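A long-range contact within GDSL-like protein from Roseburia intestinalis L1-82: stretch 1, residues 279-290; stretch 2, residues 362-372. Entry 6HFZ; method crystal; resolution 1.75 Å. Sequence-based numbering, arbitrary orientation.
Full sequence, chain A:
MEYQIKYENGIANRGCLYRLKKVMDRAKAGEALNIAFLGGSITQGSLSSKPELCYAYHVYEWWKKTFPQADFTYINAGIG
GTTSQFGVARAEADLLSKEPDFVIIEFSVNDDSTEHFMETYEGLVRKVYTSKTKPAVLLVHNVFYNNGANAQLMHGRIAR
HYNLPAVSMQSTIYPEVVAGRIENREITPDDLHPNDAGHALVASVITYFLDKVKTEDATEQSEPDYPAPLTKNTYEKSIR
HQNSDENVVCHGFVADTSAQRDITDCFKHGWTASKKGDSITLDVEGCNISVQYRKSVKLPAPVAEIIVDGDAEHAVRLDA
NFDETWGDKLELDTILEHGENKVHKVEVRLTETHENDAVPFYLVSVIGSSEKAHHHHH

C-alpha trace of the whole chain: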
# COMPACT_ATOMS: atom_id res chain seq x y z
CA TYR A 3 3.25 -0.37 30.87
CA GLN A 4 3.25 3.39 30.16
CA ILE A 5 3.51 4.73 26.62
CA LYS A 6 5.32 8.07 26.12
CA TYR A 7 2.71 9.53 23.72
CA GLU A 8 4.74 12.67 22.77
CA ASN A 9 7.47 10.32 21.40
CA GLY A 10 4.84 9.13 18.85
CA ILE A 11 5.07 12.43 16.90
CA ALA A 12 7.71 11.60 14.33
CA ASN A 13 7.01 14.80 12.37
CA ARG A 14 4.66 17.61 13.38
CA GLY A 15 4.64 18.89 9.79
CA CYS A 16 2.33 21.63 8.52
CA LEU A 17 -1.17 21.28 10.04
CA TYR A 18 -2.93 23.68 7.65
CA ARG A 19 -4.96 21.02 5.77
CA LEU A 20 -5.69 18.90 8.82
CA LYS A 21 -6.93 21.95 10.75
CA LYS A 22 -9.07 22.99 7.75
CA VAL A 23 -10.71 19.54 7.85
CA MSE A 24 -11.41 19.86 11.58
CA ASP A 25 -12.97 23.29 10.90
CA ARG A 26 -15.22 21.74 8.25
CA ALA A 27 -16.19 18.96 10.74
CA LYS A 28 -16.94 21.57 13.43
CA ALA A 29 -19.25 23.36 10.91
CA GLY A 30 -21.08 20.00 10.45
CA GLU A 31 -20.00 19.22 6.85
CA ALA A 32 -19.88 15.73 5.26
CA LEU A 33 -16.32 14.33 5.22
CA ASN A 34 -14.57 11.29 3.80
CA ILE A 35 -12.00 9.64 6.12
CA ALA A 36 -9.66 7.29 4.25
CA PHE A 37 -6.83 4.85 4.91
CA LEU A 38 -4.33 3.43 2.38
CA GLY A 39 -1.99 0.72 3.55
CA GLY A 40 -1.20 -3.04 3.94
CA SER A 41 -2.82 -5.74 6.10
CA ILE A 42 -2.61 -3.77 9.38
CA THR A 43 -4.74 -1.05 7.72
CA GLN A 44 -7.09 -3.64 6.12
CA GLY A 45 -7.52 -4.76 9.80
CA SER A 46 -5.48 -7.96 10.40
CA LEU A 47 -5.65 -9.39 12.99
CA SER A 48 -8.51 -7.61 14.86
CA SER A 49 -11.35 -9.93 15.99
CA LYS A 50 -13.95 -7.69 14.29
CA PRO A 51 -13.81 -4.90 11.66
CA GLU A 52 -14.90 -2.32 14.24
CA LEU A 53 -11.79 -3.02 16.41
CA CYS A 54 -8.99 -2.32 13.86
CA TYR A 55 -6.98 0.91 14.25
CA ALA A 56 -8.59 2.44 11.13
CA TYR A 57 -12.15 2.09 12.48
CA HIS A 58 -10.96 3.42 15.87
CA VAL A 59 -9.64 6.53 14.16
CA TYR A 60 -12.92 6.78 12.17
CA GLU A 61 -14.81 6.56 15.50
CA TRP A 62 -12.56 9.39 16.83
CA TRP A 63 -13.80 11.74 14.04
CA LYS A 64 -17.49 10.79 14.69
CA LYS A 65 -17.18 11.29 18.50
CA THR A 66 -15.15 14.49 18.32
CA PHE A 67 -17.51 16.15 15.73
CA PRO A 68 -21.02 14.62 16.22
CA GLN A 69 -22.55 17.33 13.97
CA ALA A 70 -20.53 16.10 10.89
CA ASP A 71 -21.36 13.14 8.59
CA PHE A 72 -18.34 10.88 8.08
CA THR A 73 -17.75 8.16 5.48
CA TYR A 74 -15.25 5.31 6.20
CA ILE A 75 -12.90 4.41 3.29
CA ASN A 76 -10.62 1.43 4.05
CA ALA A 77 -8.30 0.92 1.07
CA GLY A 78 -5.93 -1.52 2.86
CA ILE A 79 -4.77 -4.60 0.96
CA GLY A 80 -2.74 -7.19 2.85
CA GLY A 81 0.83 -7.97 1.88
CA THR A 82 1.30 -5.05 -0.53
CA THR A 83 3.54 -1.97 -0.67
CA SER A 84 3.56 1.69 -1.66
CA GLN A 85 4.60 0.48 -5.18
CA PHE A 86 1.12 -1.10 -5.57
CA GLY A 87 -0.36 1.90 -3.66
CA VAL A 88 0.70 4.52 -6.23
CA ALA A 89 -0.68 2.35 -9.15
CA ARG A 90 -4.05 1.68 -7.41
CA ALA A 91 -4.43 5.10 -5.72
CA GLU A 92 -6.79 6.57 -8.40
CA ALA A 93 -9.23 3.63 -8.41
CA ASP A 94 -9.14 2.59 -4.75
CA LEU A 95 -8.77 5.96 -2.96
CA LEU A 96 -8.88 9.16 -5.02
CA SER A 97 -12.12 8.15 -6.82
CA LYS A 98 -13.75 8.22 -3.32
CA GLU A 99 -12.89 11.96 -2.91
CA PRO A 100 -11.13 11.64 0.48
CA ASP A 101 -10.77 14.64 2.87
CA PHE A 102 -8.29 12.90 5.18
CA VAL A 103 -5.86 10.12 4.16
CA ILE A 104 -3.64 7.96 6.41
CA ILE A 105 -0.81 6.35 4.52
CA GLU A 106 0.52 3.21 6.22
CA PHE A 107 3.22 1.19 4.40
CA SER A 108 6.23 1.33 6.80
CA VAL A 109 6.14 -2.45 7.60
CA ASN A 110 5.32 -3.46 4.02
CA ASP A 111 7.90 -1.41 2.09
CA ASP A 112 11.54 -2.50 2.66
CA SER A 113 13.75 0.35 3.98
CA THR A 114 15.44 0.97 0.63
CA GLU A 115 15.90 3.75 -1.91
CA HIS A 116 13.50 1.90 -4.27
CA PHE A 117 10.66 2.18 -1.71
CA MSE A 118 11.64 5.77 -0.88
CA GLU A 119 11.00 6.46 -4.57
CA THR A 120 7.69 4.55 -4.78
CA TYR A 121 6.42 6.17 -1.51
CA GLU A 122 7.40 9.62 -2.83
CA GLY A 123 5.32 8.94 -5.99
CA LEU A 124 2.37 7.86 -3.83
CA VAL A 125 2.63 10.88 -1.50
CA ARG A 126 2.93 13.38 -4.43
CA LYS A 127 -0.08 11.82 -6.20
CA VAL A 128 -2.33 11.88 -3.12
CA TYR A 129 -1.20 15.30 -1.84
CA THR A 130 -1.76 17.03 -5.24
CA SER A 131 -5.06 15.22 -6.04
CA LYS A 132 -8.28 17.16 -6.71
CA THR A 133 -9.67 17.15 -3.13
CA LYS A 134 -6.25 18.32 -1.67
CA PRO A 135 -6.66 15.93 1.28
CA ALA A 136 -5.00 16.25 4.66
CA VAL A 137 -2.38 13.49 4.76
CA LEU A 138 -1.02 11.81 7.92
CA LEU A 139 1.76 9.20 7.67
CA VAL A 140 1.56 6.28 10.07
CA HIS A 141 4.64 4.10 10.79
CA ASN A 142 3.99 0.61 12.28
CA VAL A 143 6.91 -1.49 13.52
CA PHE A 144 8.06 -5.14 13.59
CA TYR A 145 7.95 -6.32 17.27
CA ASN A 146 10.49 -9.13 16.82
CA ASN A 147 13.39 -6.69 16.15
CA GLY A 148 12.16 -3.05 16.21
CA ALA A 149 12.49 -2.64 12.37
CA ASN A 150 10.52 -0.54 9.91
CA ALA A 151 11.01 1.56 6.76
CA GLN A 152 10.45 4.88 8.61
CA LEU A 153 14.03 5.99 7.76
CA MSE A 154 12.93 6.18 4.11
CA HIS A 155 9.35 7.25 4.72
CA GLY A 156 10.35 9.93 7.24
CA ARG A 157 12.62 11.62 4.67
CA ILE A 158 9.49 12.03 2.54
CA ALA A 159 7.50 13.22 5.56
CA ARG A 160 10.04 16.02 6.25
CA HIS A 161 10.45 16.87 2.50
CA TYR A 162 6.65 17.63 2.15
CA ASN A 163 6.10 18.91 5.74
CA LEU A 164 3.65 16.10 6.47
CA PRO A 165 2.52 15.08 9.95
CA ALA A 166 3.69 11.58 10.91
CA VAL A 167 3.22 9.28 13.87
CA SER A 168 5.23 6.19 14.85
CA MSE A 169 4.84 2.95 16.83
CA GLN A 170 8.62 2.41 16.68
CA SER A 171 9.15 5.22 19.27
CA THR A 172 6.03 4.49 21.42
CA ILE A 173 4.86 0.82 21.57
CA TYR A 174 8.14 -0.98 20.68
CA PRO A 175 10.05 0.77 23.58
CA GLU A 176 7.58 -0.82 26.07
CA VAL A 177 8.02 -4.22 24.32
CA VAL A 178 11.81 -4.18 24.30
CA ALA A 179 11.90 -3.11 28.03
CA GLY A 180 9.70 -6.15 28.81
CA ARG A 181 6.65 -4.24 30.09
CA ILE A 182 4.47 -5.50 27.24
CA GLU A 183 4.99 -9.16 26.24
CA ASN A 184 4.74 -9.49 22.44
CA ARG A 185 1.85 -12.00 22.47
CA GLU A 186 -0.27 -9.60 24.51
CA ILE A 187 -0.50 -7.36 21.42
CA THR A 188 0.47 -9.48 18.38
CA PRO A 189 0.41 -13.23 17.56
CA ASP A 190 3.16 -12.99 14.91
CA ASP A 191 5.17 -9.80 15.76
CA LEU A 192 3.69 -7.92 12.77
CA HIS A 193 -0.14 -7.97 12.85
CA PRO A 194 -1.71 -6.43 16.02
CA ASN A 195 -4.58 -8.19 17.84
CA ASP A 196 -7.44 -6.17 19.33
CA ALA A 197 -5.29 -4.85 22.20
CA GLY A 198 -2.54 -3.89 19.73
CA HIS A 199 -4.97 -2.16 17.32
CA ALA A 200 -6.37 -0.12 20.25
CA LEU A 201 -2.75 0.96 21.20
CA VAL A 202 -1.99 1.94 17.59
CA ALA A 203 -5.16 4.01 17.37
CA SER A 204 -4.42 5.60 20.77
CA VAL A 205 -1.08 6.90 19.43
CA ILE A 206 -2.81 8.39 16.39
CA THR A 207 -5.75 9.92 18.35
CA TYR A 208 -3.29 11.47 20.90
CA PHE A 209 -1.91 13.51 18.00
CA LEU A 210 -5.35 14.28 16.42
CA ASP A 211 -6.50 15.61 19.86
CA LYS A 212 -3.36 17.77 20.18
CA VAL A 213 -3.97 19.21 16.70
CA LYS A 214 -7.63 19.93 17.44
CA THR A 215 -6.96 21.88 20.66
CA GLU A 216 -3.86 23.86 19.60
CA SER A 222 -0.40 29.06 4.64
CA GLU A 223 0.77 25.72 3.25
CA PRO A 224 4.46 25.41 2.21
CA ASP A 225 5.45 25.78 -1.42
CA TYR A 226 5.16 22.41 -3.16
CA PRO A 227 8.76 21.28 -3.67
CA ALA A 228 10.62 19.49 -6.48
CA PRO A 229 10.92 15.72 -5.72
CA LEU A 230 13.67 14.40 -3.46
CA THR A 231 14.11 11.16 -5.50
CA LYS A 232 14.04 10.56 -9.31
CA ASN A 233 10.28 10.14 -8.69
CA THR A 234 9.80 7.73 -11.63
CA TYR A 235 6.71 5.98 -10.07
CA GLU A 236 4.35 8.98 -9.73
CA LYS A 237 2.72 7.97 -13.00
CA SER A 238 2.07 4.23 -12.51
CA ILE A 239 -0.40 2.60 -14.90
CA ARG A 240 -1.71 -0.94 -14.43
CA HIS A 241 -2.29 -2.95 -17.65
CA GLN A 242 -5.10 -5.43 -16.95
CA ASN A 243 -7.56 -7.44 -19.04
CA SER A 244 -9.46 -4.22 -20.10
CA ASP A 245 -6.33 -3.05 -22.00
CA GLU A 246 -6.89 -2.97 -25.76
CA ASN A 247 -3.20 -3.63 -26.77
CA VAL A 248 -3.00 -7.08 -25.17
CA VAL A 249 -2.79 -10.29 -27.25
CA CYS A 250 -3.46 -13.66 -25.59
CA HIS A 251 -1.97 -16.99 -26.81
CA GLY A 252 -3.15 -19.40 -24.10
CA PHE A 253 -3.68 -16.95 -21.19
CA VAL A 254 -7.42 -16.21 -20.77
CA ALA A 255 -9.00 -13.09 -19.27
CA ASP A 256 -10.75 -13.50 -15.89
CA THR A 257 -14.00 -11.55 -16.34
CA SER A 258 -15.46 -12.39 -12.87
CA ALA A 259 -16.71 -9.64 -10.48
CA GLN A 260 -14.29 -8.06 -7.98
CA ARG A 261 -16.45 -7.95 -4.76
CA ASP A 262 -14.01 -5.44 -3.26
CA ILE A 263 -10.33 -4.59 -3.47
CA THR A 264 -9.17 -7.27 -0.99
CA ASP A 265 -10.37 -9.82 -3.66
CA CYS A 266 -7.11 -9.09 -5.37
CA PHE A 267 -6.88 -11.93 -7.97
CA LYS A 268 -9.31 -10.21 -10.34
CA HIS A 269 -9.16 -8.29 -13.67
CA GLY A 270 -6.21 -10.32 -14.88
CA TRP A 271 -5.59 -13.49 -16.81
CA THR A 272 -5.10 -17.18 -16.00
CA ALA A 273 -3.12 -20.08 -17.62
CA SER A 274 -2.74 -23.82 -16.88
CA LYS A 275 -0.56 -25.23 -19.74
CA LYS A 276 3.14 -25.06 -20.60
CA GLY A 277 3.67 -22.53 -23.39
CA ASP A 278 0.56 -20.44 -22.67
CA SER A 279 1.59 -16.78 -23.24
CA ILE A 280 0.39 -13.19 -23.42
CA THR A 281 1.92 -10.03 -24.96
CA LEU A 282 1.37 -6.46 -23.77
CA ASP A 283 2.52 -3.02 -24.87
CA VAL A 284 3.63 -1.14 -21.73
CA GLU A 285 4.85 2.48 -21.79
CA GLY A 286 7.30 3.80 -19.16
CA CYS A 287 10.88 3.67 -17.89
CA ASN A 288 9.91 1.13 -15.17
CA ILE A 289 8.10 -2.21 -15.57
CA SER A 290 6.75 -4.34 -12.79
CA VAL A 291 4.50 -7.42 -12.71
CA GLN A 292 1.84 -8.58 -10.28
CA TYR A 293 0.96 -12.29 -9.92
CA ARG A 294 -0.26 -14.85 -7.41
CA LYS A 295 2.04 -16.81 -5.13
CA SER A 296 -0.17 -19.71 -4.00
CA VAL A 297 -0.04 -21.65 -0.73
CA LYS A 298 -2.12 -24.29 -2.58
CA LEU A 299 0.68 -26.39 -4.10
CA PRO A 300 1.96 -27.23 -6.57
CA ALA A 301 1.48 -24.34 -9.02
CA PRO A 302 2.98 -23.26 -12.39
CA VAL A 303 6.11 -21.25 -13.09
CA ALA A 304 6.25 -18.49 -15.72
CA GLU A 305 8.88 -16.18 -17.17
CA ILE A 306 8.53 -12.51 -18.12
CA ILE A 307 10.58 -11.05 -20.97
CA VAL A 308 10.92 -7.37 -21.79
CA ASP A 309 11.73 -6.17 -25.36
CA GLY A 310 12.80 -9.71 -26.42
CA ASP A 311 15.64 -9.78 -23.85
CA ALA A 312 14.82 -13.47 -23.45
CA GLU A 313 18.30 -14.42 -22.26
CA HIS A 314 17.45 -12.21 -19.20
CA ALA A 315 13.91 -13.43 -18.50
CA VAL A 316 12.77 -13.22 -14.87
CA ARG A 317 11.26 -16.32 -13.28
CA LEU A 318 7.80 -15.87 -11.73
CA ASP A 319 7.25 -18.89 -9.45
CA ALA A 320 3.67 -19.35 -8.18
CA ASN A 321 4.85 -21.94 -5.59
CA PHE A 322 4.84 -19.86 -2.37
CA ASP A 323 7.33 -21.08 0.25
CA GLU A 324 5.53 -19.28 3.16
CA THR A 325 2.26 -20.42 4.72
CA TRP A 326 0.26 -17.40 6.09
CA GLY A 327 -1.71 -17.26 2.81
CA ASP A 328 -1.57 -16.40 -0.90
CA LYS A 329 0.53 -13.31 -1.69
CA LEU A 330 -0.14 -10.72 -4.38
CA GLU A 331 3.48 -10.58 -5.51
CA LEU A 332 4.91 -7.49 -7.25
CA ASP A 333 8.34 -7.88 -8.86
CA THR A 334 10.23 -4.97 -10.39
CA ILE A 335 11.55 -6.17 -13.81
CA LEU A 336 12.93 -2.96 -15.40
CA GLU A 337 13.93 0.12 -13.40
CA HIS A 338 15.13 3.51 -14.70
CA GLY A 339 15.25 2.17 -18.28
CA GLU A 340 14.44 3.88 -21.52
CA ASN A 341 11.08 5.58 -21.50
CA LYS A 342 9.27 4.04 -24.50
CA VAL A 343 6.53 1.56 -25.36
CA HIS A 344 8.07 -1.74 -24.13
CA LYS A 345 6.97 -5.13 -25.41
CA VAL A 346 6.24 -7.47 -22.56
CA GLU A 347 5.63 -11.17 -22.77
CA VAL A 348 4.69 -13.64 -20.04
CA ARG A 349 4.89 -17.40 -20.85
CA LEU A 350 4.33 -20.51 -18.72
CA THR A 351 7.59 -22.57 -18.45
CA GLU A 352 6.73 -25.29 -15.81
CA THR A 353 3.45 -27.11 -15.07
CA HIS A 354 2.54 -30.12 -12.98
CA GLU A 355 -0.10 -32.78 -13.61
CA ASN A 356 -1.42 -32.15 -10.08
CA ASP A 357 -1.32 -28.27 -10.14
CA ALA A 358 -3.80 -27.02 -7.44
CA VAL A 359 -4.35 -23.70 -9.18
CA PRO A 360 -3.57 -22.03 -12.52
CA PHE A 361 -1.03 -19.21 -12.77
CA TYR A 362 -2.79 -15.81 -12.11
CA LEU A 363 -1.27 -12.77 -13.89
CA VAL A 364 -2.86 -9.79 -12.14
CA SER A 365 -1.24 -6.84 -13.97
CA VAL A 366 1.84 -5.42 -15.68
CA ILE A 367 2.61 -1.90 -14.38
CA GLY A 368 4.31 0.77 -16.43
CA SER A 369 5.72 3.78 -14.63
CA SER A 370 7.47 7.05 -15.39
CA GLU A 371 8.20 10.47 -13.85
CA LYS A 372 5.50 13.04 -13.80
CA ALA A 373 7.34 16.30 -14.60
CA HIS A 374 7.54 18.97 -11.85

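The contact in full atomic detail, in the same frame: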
# COMPACT_ATOMS: atom_id res chain seq x y z
N SER A 279 0.90 -18.08 -23.27
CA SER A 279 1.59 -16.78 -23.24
C SER A 279 0.59 -15.65 -23.47
O SER A 279 -0.60 -15.84 -23.86
CB SER A 279 2.72 -16.72 -24.22
OG SER A 279 2.28 -17.09 -25.50
N ILE A 280 1.10 -14.43 -23.25
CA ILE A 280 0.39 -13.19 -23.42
C ILE A 280 1.42 -12.10 -23.73
O ILE A 280 2.53 -12.18 -23.22
CB ILE A 280 -0.43 -12.89 -22.15
CG1 ILE A 280 -1.25 -11.60 -22.29
CG2 ILE A 280 0.49 -12.86 -20.93
CD1 ILE A 280 -2.12 -11.31 -21.05
N THR A 281 1.06 -11.17 -24.59
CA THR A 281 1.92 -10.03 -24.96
C THR A 281 1.14 -8.73 -24.69
O THR A 281 -0.11 -8.64 -24.90
CB THR A 281 2.41 -10.12 -26.41
OG1 THR A 281 1.25 -10.08 -27.24
CG2 THR A 281 3.21 -11.37 -26.68
N LEU A 282 1.87 -7.76 -24.14
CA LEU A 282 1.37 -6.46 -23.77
C LEU A 282 2.35 -5.41 -24.27
O LEU A 282 3.55 -5.62 -24.17
CB LEU A 282 1.31 -6.33 -22.24
CG LEU A 282 0.54 -7.39 -21.47
CD1 LEU A 282 1.42 -8.52 -21.00
CD2 LEU A 282 -0.19 -6.75 -20.29
N ASP A 283 1.80 -4.26 -24.67
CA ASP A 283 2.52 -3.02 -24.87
C ASP A 283 2.42 -2.19 -23.58
O ASP A 283 1.33 -1.90 -23.12
CB ASP A 283 1.88 -2.20 -26.00
CG ASP A 283 2.01 -2.81 -27.39
OD1 ASP A 283 2.88 -3.67 -27.58
OD2 ASP A 283 1.22 -2.40 -28.28
N VAL A 284 3.58 -1.84 -23.01
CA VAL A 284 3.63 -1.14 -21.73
C VAL A 284 4.62 0.03 -21.83
O VAL A 284 5.82 -0.20 -21.90
CB VAL A 284 4.00 -2.08 -20.57
CG1 VAL A 284 3.95 -1.32 -19.25
CG2 VAL A 284 3.11 -3.34 -20.54
N GLU A 285 4.08 1.25 -21.76
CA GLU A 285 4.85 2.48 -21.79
C GLU A 285 5.39 2.83 -20.39
O GLU A 285 4.68 2.74 -19.37
CB GLU A 285 3.99 3.64 -22.30
CG GLU A 285 4.82 4.85 -22.72
CD GLU A 285 4.10 5.92 -23.55
OE1 GLU A 285 4.76 6.90 -23.93
OE2 GLU A 285 2.89 5.78 -23.82
N GLY A 286 6.65 3.25 -20.35
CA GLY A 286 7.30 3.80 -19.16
C GLY A 286 8.79 3.54 -19.17
O GLY A 286 9.30 2.88 -20.05
N CYS A 287 9.49 4.03 -18.13
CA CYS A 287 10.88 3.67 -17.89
C CYS A 287 11.00 2.53 -16.88
O CYS A 287 12.10 1.95 -16.77
CB CYS A 287 11.71 4.86 -17.43
SG CYS A 287 11.18 5.61 -15.87
N ASN A 288 9.93 2.26 -16.12
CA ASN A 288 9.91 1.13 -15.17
C ASN A 288 8.81 0.14 -15.59
O ASN A 288 7.76 0.58 -16.03
CB ASN A 288 9.64 1.57 -13.72
CG ASN A 288 10.54 2.69 -13.23
OD1 ASN A 288 11.71 2.73 -13.59
ND2 ASN A 288 9.98 3.63 -12.47
N ILE A 289 9.07 -1.14 -15.38
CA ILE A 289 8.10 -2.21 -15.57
C ILE A 289 8.11 -3.11 -14.35
O ILE A 289 9.15 -3.60 -13.94
CB ILE A 289 8.41 -3.03 -16.83
CG1 ILE A 289 8.53 -2.16 -18.08
CG2 ILE A 289 7.38 -4.13 -16.97
CD1 ILE A 289 7.24 -1.57 -18.52
N SER A 290 6.91 -3.43 -13.86
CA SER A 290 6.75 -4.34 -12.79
C SER A 290 5.59 -5.30 -13.11
O SER A 290 4.75 -5.03 -13.97
CB SER A 290 6.63 -3.61 -11.47
OG SER A 290 5.30 -3.06 -11.29
N TYR A 362 -1.95 -17.03 -12.00
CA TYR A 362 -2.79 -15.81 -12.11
C TYR A 362 -1.87 -14.60 -12.34
O TYR A 362 -1.17 -14.17 -11.43
CB TYR A 362 -3.69 -15.61 -10.87
CG TYR A 362 -4.87 -14.70 -11.18
CD1 TYR A 362 -4.68 -13.35 -11.40
CD2 TYR A 362 -6.16 -15.21 -11.30
CE1 TYR A 362 -5.75 -12.53 -11.77
CE2 TYR A 362 -7.25 -14.40 -11.60
CZ TYR A 362 -7.03 -13.06 -11.86
OH TYR A 362 -8.09 -12.27 -12.22
N LEU A 363 -1.94 -14.03 -13.54
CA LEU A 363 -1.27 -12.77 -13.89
C LEU A 363 -2.24 -11.62 -13.61
O LEU A 363 -3.27 -11.46 -14.26
CB LEU A 363 -0.84 -12.86 -15.36
CG LEU A 363 -0.13 -11.63 -15.91
CD1 LEU A 363 1.19 -11.35 -15.17
CD2 LEU A 363 0.14 -11.78 -17.40
N VAL A 364 -1.94 -10.81 -12.57
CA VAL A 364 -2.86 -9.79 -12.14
C VAL A 364 -2.70 -8.53 -13.01
O VAL A 364 -3.66 -7.93 -13.48
CB VAL A 364 -2.69 -9.48 -10.65
CG1 VAL A 364 -3.56 -8.28 -10.22
CG2 VAL A 364 -2.93 -10.72 -9.78
N SER A 365 -1.46 -8.06 -13.24
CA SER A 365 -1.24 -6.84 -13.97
C SER A 365 0.21 -6.77 -14.43
O SER A 365 1.07 -7.42 -13.83
CB SER A 365 -1.54 -5.58 -13.15
OG SER A 365 -0.45 -5.26 -12.24
N VAL A 366 0.46 -5.96 -15.47
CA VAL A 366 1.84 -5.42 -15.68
C VAL A 366 1.77 -3.91 -15.50
O VAL A 366 0.86 -3.24 -16.03
CB VAL A 366 2.39 -5.79 -17.07
CG1 VAL A 366 3.80 -5.23 -17.26
CG2 VAL A 366 2.35 -7.31 -17.29
N ILE A 367 2.69 -3.33 -14.71
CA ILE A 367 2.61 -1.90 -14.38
C ILE A 367 3.74 -1.15 -15.10
O ILE A 367 4.90 -1.48 -14.96
CB ILE A 367 2.67 -1.64 -12.87
CG1 ILE A 367 1.53 -2.32 -12.11
CG2 ILE A 367 2.70 -0.14 -12.57
CD1 ILE A 367 1.69 -2.37 -10.58
N GLY A 368 3.36 -0.11 -15.83
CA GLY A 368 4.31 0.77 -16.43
C GLY A 368 4.36 2.08 -15.68
O GLY A 368 3.30 2.68 -15.42
N SER A 369 5.57 2.58 -15.41
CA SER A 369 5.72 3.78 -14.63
C SER A 369 6.67 4.75 -15.32
O SER A 369 7.62 4.32 -15.97
CB SER A 369 6.22 3.43 -13.26
OG SER A 369 5.35 2.51 -12.64
N SER A 370 6.46 6.05 -15.06
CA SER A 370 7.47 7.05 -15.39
C SER A 370 7.32 8.29 -14.49
O SER A 370 6.40 8.36 -13.68
CB SER A 370 7.37 7.42 -16.84
OG SER A 370 6.11 7.98 -17.10
N GLU A 371 8.27 9.22 -14.60
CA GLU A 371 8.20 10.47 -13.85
C GLU A 371 7.00 11.24 -14.36
O GLU A 371 6.70 11.19 -15.56
CB GLU A 371 9.39 11.42 -14.06
CG GLU A 371 10.73 10.75 -14.33
CD GLU A 371 11.12 10.48 -15.78
OE1 GLU A 371 10.35 9.79 -16.50
OE2 GLU A 371 12.21 10.95 -16.18
N LYS A 372 6.34 11.94 -13.45
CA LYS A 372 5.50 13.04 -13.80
C LYS A 372 6.31 14.32 -13.56
O LYS A 372 6.73 14.60 -12.44
CB LYS A 372 4.21 13.01 -12.99
CG LYS A 372 3.23 14.12 -13.32
CD LYS A 372 1.89 13.95 -12.65
CE LYS A 372 1.05 15.20 -12.75
NZ LYS A 372 0.02 15.25 -11.68
O HOH W 1 3.90 5.28 -17.56

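The contact joins two kinds of beta packing in one place: the end of the first stretch pairs edge to edge with the second stretch as antiparallel strands, while the strand that precedes it lies against the same partner through apolar side chains.

The antiparallel ladder runs from Asn288 to Ser290 on one side and from Ser369 back to Ile367 on the other. Asn288 and Ser369 form one hydrogen-bonded pair, with Asn288 N to Ser369 O at 3.1 Å and Ser369 N to Asn288 O at 3.0 Å. Ser290 and Ile367 form the next, with Ser290 N to Ile367 O at 3.0 Å and Ile367 N to Ser290 O at 2.8 Å. Between them, Ile289 faces Gly368 in a non-hydrogen-bonded pair, where CA-H...O contacts fill the gap, such as Ile289 CA to Ile367 O at 3.3 Å. Ser369 O also accepts from Cys287 N at 2.9 Å, so one carbonyl receives two successive amides where the chain turns into the strand that begins at Asn288.

Strand 279-286 runs at 25° to strand 362-370, and no direct hydrogen bond links the two. Its alternate residues Ile280, Leu282 and Val284 point toward the partner. Ile280 CG2 meets Leu363 CD2 at 3.7 Å, and Leu282 CD2 meets Val366 CG2 at 4.0 Å. Val366 is the hub: its CG1 lies 3.8 Å from Val284 CG2 and also 3.8 Å from Ile289 CG2, joining the packed strand to the ladder. Branched aliphatic groups suit this buried seam because they fill space without leaving polar atoms unpaired. Thr281 and Asp283, out of reach of the second stretch, are partly exposed, as their polar side chains allow.

Two glycines permit the close approach. A CB on Gly368 would lie 2.4 Å from Glu285 O and 2.7 Å from Val284 CG1; without one, Val284 CG1 can rest 3.5 Å from Gly368 CA. A CB on Gly286 would lie 2.4 Å from Ser369 O, and its phi/psi of 151/179° by itself calls for glycine. One water donates to Glu285 O at 3.2 Å and, weakly, to Gly368 O at 3.4 Å.

Asn288, Ser290, Ile367 and Ser369 direct their side chains to the sheet face away from Ile289. Small serines allow close packing here: Ser290 OG lies 3.4 Å from Ile367 CB. Asn288 ND2 approaches Ser369 CB at 3.8 Å, while the polar groups of both side chains find hydrogen bonds elsewhere in the structure.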